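Long-range contact in cerato-platanin-like protein (Moniliophthora perniciosa, PDB 3SUK), which is of unestablished function but belongs to the cerato-platanins, a family of small secreted fungal proteins: residues S58-T70 and I111-L125. Numbering follows the deposited sequence. Where two conformers were deposited one is given.
Sequences SPACGNCYTISFT and IDVQSQQVARSVCGL
T66 and S68 exchange paired backbone hydrogen bonds with Q116 and Q114, joining strands 64-70 and 111-118 antiparallel, 151° between their directions. Beyond the ladder, 111-125 turns through a short 3-10 segment, where C123 SG bonds to C64 SG at 2.0 Å; V118 CG2 lies against C64 SG, covering the buried sulfur. The C64 sulfur stands opposite its own backbone N (chi1 -178°), which carries it off the strand to C123.

At the start of the 3-10 segment, R120 is long enough to reach back to N63 side-on: NE (3.1 Å) and NH2 (2.9 Å) both donate to N63 OD1, the NE bond along a lone pair. One guanidinium face covers the carbonyl carbon of G62, a glycine because its backbone angles, with R120 and L125 so close, leave no room for a CB. N63 suits this place because ND2 donates to Y65 OH, itself bonded to D52, fixing both ends of the amide. Were R120 cut back to alanine, N63 OD1 would probably lose both donors and the G62 peptide its cover. One water accepts from C64 N and Q117 NE2 and donates to V118 O, bridging the segments.

At the far end, F69 offers a flat face to I111 CD1, 3.7 Å above the ring centre (CH-pi), while I67 CG2 packs on V113 CG2 at 3.6 Å. I67, F69 and I111 touch helix 94-101; I111 and V113 touch strand 4-8. The strand pair forms part of the double-psi beta barrel of cerato-platanins, its C-terminal tail fastened by the disulfide.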
loop_
_atom_site.group_PDB
_atom_site.type_symbol
_atom_site.label_atom_id
_atom_site.label_comp_id
_atom_site.label_asym_id
_atom_site.label_seq_id
_atom_site.Cartn_x
_atom_site.Cartn_y
_atom_site.Cartn_z
ATOM N N SER A 58 3.957 12.252 8.098
ATOM C CA SER A 58 5.121 11.928 7.298
ATOM C C SER A 58 4.973 12.557 5.906
ATOM O O SER A 58 3.919 12.481 5.341
ATOM C CB SER A 58 5.202 10.424 7.132
ATOM O OG SER A 58 6.152 10.120 6.160
ATOM N N PRO A 59 6.045 13.097 5.348
ATOM C CA PRO A 59 5.966 13.579 3.971
ATOM C C PRO A 59 5.826 12.431 2.971
ATOM O O PRO A 59 5.554 12.729 1.856
ATOM C CB PRO A 59 7.273 14.340 3.782
ATOM C CG PRO A 59 8.219 13.598 4.664
ATOM C CD PRO A 59 7.396 13.337 5.904
ATOM N N ALA A 60 5.985 11.180 3.403
ATOM C CA ALA A 60 5.815 10.019 2.538
ATOM C C ALA A 60 4.344 9.532 2.482
ATOM O O ALA A 60 4.006 8.685 1.706
ATOM C CB ALA A 60 6.750 8.904 2.962
ATOM N N CYS A 61 3.482 10.181 3.252
ATOM C CA CYS A 61 2.041 9.892 3.170
ATOM C C CYS A 61 1.529 10.175 1.764
ATOM O O CYS A 61 1.672 11.270 1.266
ATOM C CB CYS A 61 1.238 10.786 4.168
ATOM S SG CYS A 61 1.365 10.169 5.902
ATOM N N GLY A 62 0.920 9.165 1.173
ATOM C CA GLY A 62 0.432 9.271 -0.192
ATOM C C GLY A 62 1.405 8.828 -1.275
ATOM O O GLY A 62 1.053 8.796 -2.419
ATOM N N ASN A 63 2.587 8.366 -0.898
ATOM C CA ASN A 63 3.511 7.934 -1.912
ATOM C C ASN A 63 2.952 6.792 -2.737
ATOM O O ASN A 63 2.302 5.921 -2.255
ATOM C CB ASN A 63 4.854 7.529 -1.323
ATOM C CG ASN A 63 5.761 8.729 -1.016
ATOM O OD1 ASN A 63 5.423 9.851 -1.253
ATOM N ND2 ASN A 63 6.859 8.442 -0.433
ATOM N N CYS A 64 3.285 6.845 -4.006
ATOM C CA CYS A 64 2.832 5.905 -4.997
ATOM C C CYS A 64 4.006 5.032 -5.431
ATOM O O CYS A 64 4.991 5.530 -5.809
ATOM C CB CYS A 64 2.315 6.714 -6.201
ATOM S SG CYS A 64 1.634 5.716 -7.566
ATOM N N TYR A 65 3.829 3.728 -5.343
ATOM C CA TYR A 65 4.856 2.762 -5.629
ATOM C C TYR A 65 4.403 1.758 -6.672
ATOM O O TYR A 65 3.317 1.237 -6.599
ATOM C CB TYR A 65 5.218 1.995 -4.362
ATOM C CG TYR A 65 5.733 2.851 -3.251
ATOM C CD1 TYR A 65 4.862 3.402 -2.336
ATOM C CD2 TYR A 65 7.091 3.103 -3.106
ATOM C CE1 TYR A 65 5.317 4.154 -1.302
ATOM C CE2 TYR A 65 7.554 3.884 -2.086
ATOM C CZ TYR A 65 6.663 4.431 -1.209
ATOM O OH TYR A 65 7.111 5.212 -0.191
ATOM N N THR A 66 5.281 1.463 -7.602
ATOM C CA THR A 66 5.081 0.366 -8.522
ATOM C C THR A 66 5.806 -0.796 -7.889
ATOM O O THR A 66 6.999 -0.760 -7.696
ATOM C CB THR A 66 5.657 0.655 -9.909
ATOM O OG1 THR A 66 4.918 1.720 -10.492
ATOM C CG2 THR A 66 5.524 -0.546 -10.788
ATOM N N ILE A 67 5.031 -1.811 -7.543
ATOM C CA ILE A 67 5.504 -2.994 -6.819
ATOM C C ILE A 67 5.421 -4.174 -7.769
ATOM O O ILE A 67 4.431 -4.397 -8.359
ATOM C CB ILE A 67 4.666 -3.264 -5.545
ATOM C CG1 ILE A 67 4.688 -2.046 -4.586
ATOM C CG2 ILE A 67 5.203 -4.476 -4.785
ATOM C CD1 ILE A 67 3.785 -2.153 -3.462
ATOM N N SER A 68 6.517 -4.913 -7.880
ATOM C CA SER A 68 6.695 -6.041 -8.793
ATOM C C SER A 68 7.096 -7.326 -8.074
ATOM O O SER A 68 7.807 -7.303 -7.124
ATOM C CB SER A 68 7.801 -5.736 -9.797
ATOM O OG SER A 68 7.449 -4.602 -10.517
ATOM N N PHE A 69 6.543 -8.434 -8.532
ATOM C CA PHE A 69 6.848 -9.770 -8.004
ATOM C C PHE A 69 6.773 -10.791 -9.121
ATOM O O PHE A 69 5.827 -10.817 -9.835
ATOM C CB PHE A 69 5.888 -10.136 -6.879
ATOM C CG PHE A 69 6.227 -11.413 -6.146
ATOM C CD1 PHE A 69 7.394 -11.568 -5.438
ATOM C CD2 PHE A 69 5.310 -12.419 -6.105
ATOM C CE1 PHE A 69 7.658 -12.750 -4.774
ATOM C CE2 PHE A 69 5.573 -13.563 -5.405
ATOM C CZ PHE A 69 6.748 -13.715 -4.768
ATOM N N THR A 70 7.768 -11.673 -9.149
ATOM C CA THR A 70 7.820 -12.773 -10.104
ATOM C C THR A 70 7.440 -14.074 -9.404
ATOM O O THR A 70 8.018 -14.421 -8.440
ATOM C CB THR A 70 9.229 -12.894 -10.714
ATOM O OG1 THR A 70 9.582 -11.647 -11.305
ATOM C CG2 THR A 70 9.217 -14.003 -11.765
ATOM N N ILE A 111 6.491 -12.126 1.312
ATOM C CA ILE A 111 7.299 -12.225 0.110
ATOM C C ILE A 111 8.298 -11.067 0.011
ATOM O O ILE A 111 8.200 -10.081 0.719
ATOM C CB ILE A 111 6.436 -12.296 -1.156
ATOM C CG1 ILE A 111 5.707 -10.957 -1.350
ATOM C CG2 ILE A 111 5.537 -13.544 -1.142
ATOM C CD1 ILE A 111 4.870 -10.847 -2.577
ATOM N N ASP A 112 9.286 -11.227 -0.845
ATOM C CA ASP A 112 10.215 -10.160 -1.177
ATOM C C ASP A 112 9.807 -9.578 -2.525
ATOM O O ASP A 112 9.662 -10.285 -3.448
ATOM C CB ASP A 112 11.640 -10.699 -1.267
ATOM C CG ASP A 112 12.173 -11.058 0.042
ATOM O OD1 ASP A 112 11.798 -10.459 1.000
ATOM O OD2 ASP A 112 12.990 -11.955 0.090
ATOM N N VAL A 113 9.615 -8.278 -2.575
ATOM C CA VAL A 113 9.206 -7.628 -3.810
ATOM C C VAL A 113 10.206 -6.581 -4.245
ATOM O O VAL A 113 11.054 -6.236 -3.515
ATOM C CB VAL A 113 7.805 -6.983 -3.690
ATOM C CG1 VAL A 113 6.780 -8.047 -3.327
ATOM C CG2 VAL A 113 7.780 -5.811 -2.642
ATOM N N GLN A 114 10.112 -6.182 -5.490
ATOM C CA GLN A 114 10.809 -5.026 -5.974
ATOM C C GLN A 114 9.839 -3.830 -5.936
ATOM O O GLN A 114 8.695 -3.945 -6.259
ATOM C CB GLN A 114 11.341 -5.263 -7.389
ATOM C CG GLN A 114 12.496 -6.221 -7.452
ATOM C CD GLN A 114 13.737 -5.693 -6.799
ATOM O OE1 GLN A 114 14.136 -4.587 -7.028
ATOM N NE2 GLN A 114 14.353 -6.506 -5.978
ATOM N N SER A 115 10.324 -2.722 -5.434
ATOM C CA SER A 115 9.500 -1.543 -5.289
ATOM C C SER A 115 10.242 -0.323 -5.855
ATOM O O SER A 115 11.406 -0.109 -5.598
ATOM C CB SER A 115 9.178 -1.337 -3.803
ATOM O OG SER A 115 8.486 -0.115 -3.605
ATOM N N GLN A 116 9.501 0.454 -6.625
ATOM C CA GLN A 116 9.989 1.688 -7.181
ATOM C C GLN A 116 8.947 2.785 -6.941
ATOM O O GLN A 116 7.895 2.692 -7.495
ATOM C CB GLN A 116 10.165 1.493 -8.700
ATOM C CG GLN A 116 10.738 2.666 -9.411
ATOM C CD GLN A 116 11.944 3.233 -8.678
ATOM O OE1 GLN A 116 12.992 2.612 -8.624
ATOM N NE2 GLN A 116 11.788 4.388 -8.089
ATOM N N GLN A 117 9.261 3.832 -6.218
ATOM C CA GLN A 117 8.373 4.972 -6.187
ATOM C C GLN A 117 8.253 5.600 -7.568
ATOM O O GLN A 117 9.222 5.673 -8.289
ATOM C CB GLN A 117 8.884 6.012 -5.194
ATOM C CG GLN A 117 7.837 7.062 -4.956
ATOM C CD GLN A 117 8.240 8.144 -4.029
ATOM O OE1 GLN A 117 9.371 8.287 -3.655
ATOM N NE2 GLN A 117 7.309 8.909 -3.677
ATOM N N VAL A 118 7.048 6.036 -7.876
ATOM C CA VAL A 118 6.713 6.748 -9.082
ATOM C C VAL A 118 5.962 8.038 -8.695
ATOM O O VAL A 118 5.733 8.332 -7.552
ATOM C CB VAL A 118 5.856 5.895 -10.054
ATOM C CG1 VAL A 118 6.650 4.686 -10.554
ATOM C CG2 VAL A 118 4.577 5.450 -9.370
ATOM N N ALA A 119 5.634 8.836 -9.693
ATOM C CA ALA A 119 4.954 10.079 -9.441
ATOM C C ALA A 119 3.605 9.833 -8.780
ATOM O O ALA A 119 2.968 8.861 -9.034
ATOM C CB ALA A 119 4.765 10.883 -10.734
ATOM N N ARG A 120 3.209 10.787 -7.950
ATOM C CA ARG A 120 1.984 10.705 -7.186
ATOM C C ARG A 120 0.810 10.539 -8.163
ATOM O O ARG A 120 -0.121 9.801 -7.912
ATOM C CB ARG A 120 1.783 11.973 -6.323
ATOM C CG ARG A 120 2.755 12.183 -5.124
ATOM C CD ARG A 120 2.446 11.169 -4.032
ATOM N NE ARG A 120 3.314 11.353 -2.873
ATOM C CZ ARG A 120 3.046 12.157 -1.873
ATOM N NH1 ARG A 120 1.965 12.899 -1.892
ATOM N NH2 ARG A 120 3.899 12.243 -0.870
ATOM N N SER A 121 0.931 11.205 -9.300
ATOM C CA SER A 121 -0.138 11.198 -10.310
ATOM C C SER A 121 -0.424 9.819 -10.893
ATOM O O SER A 121 -1.523 9.570 -11.278
ATOM C CB SER A 121 0.175 12.215 -11.426
ATOM O OG SER A 121 1.329 11.867 -12.080
ATOM N N VAL A 122 0.561 8.935 -10.887
ATOM C CA VAL A 122 0.353 7.563 -11.386
ATOM C C VAL A 122 -0.757 6.846 -10.606
ATOM O O VAL A 122 -1.486 6.080 -11.128
ATOM C CB VAL A 122 1.668 6.722 -11.408
ATOM C CG1 VAL A 122 1.398 5.228 -11.857
ATOM C CG2 VAL A 122 2.704 7.379 -12.329
ATOM N N CYS A 123 -0.868 7.176 -9.326
ATOM C CA CYS A 123 -1.883 6.637 -8.447
ATOM C C CYS A 123 -3.086 7.555 -8.286
ATOM O O CYS A 123 -3.901 7.296 -7.497
ATOM C CB CYS A 123 -1.297 6.466 -7.062
ATOM S SG CYS A 123 -0.164 5.011 -6.881
ATOM N N GLY A 124 -3.141 8.632 -9.043
ATOM C CA GLY A 124 -4.242 9.567 -8.976
ATOM C C GLY A 124 -4.109 10.606 -7.858
ATOM O O GLY A 124 -5.081 11.216 -7.487
ATOM N N LEU A 125 -2.904 10.794 -7.338
ATOM C CA LEU A 125 -2.662 11.762 -6.248
ATOM C C LEU A 125 -1.874 13.013 -6.708
ATOM O O LEU A 125 -1.452 13.041 -7.825
ATOM C CB LEU A 125 -1.926 11.082 -5.075
ATOM C CG LEU A 125 -2.833 10.566 -3.973
ATOM C CD1 LEU A 125 -3.538 9.365 -4.469
ATOM C CD2 LEU A 125 -2.001 10.189 -2.743
ATOM O OXT LEU A 125 -1.686 13.957 -5.943
HETATM O O HOH W 1 4.929 9.065 -4.958
#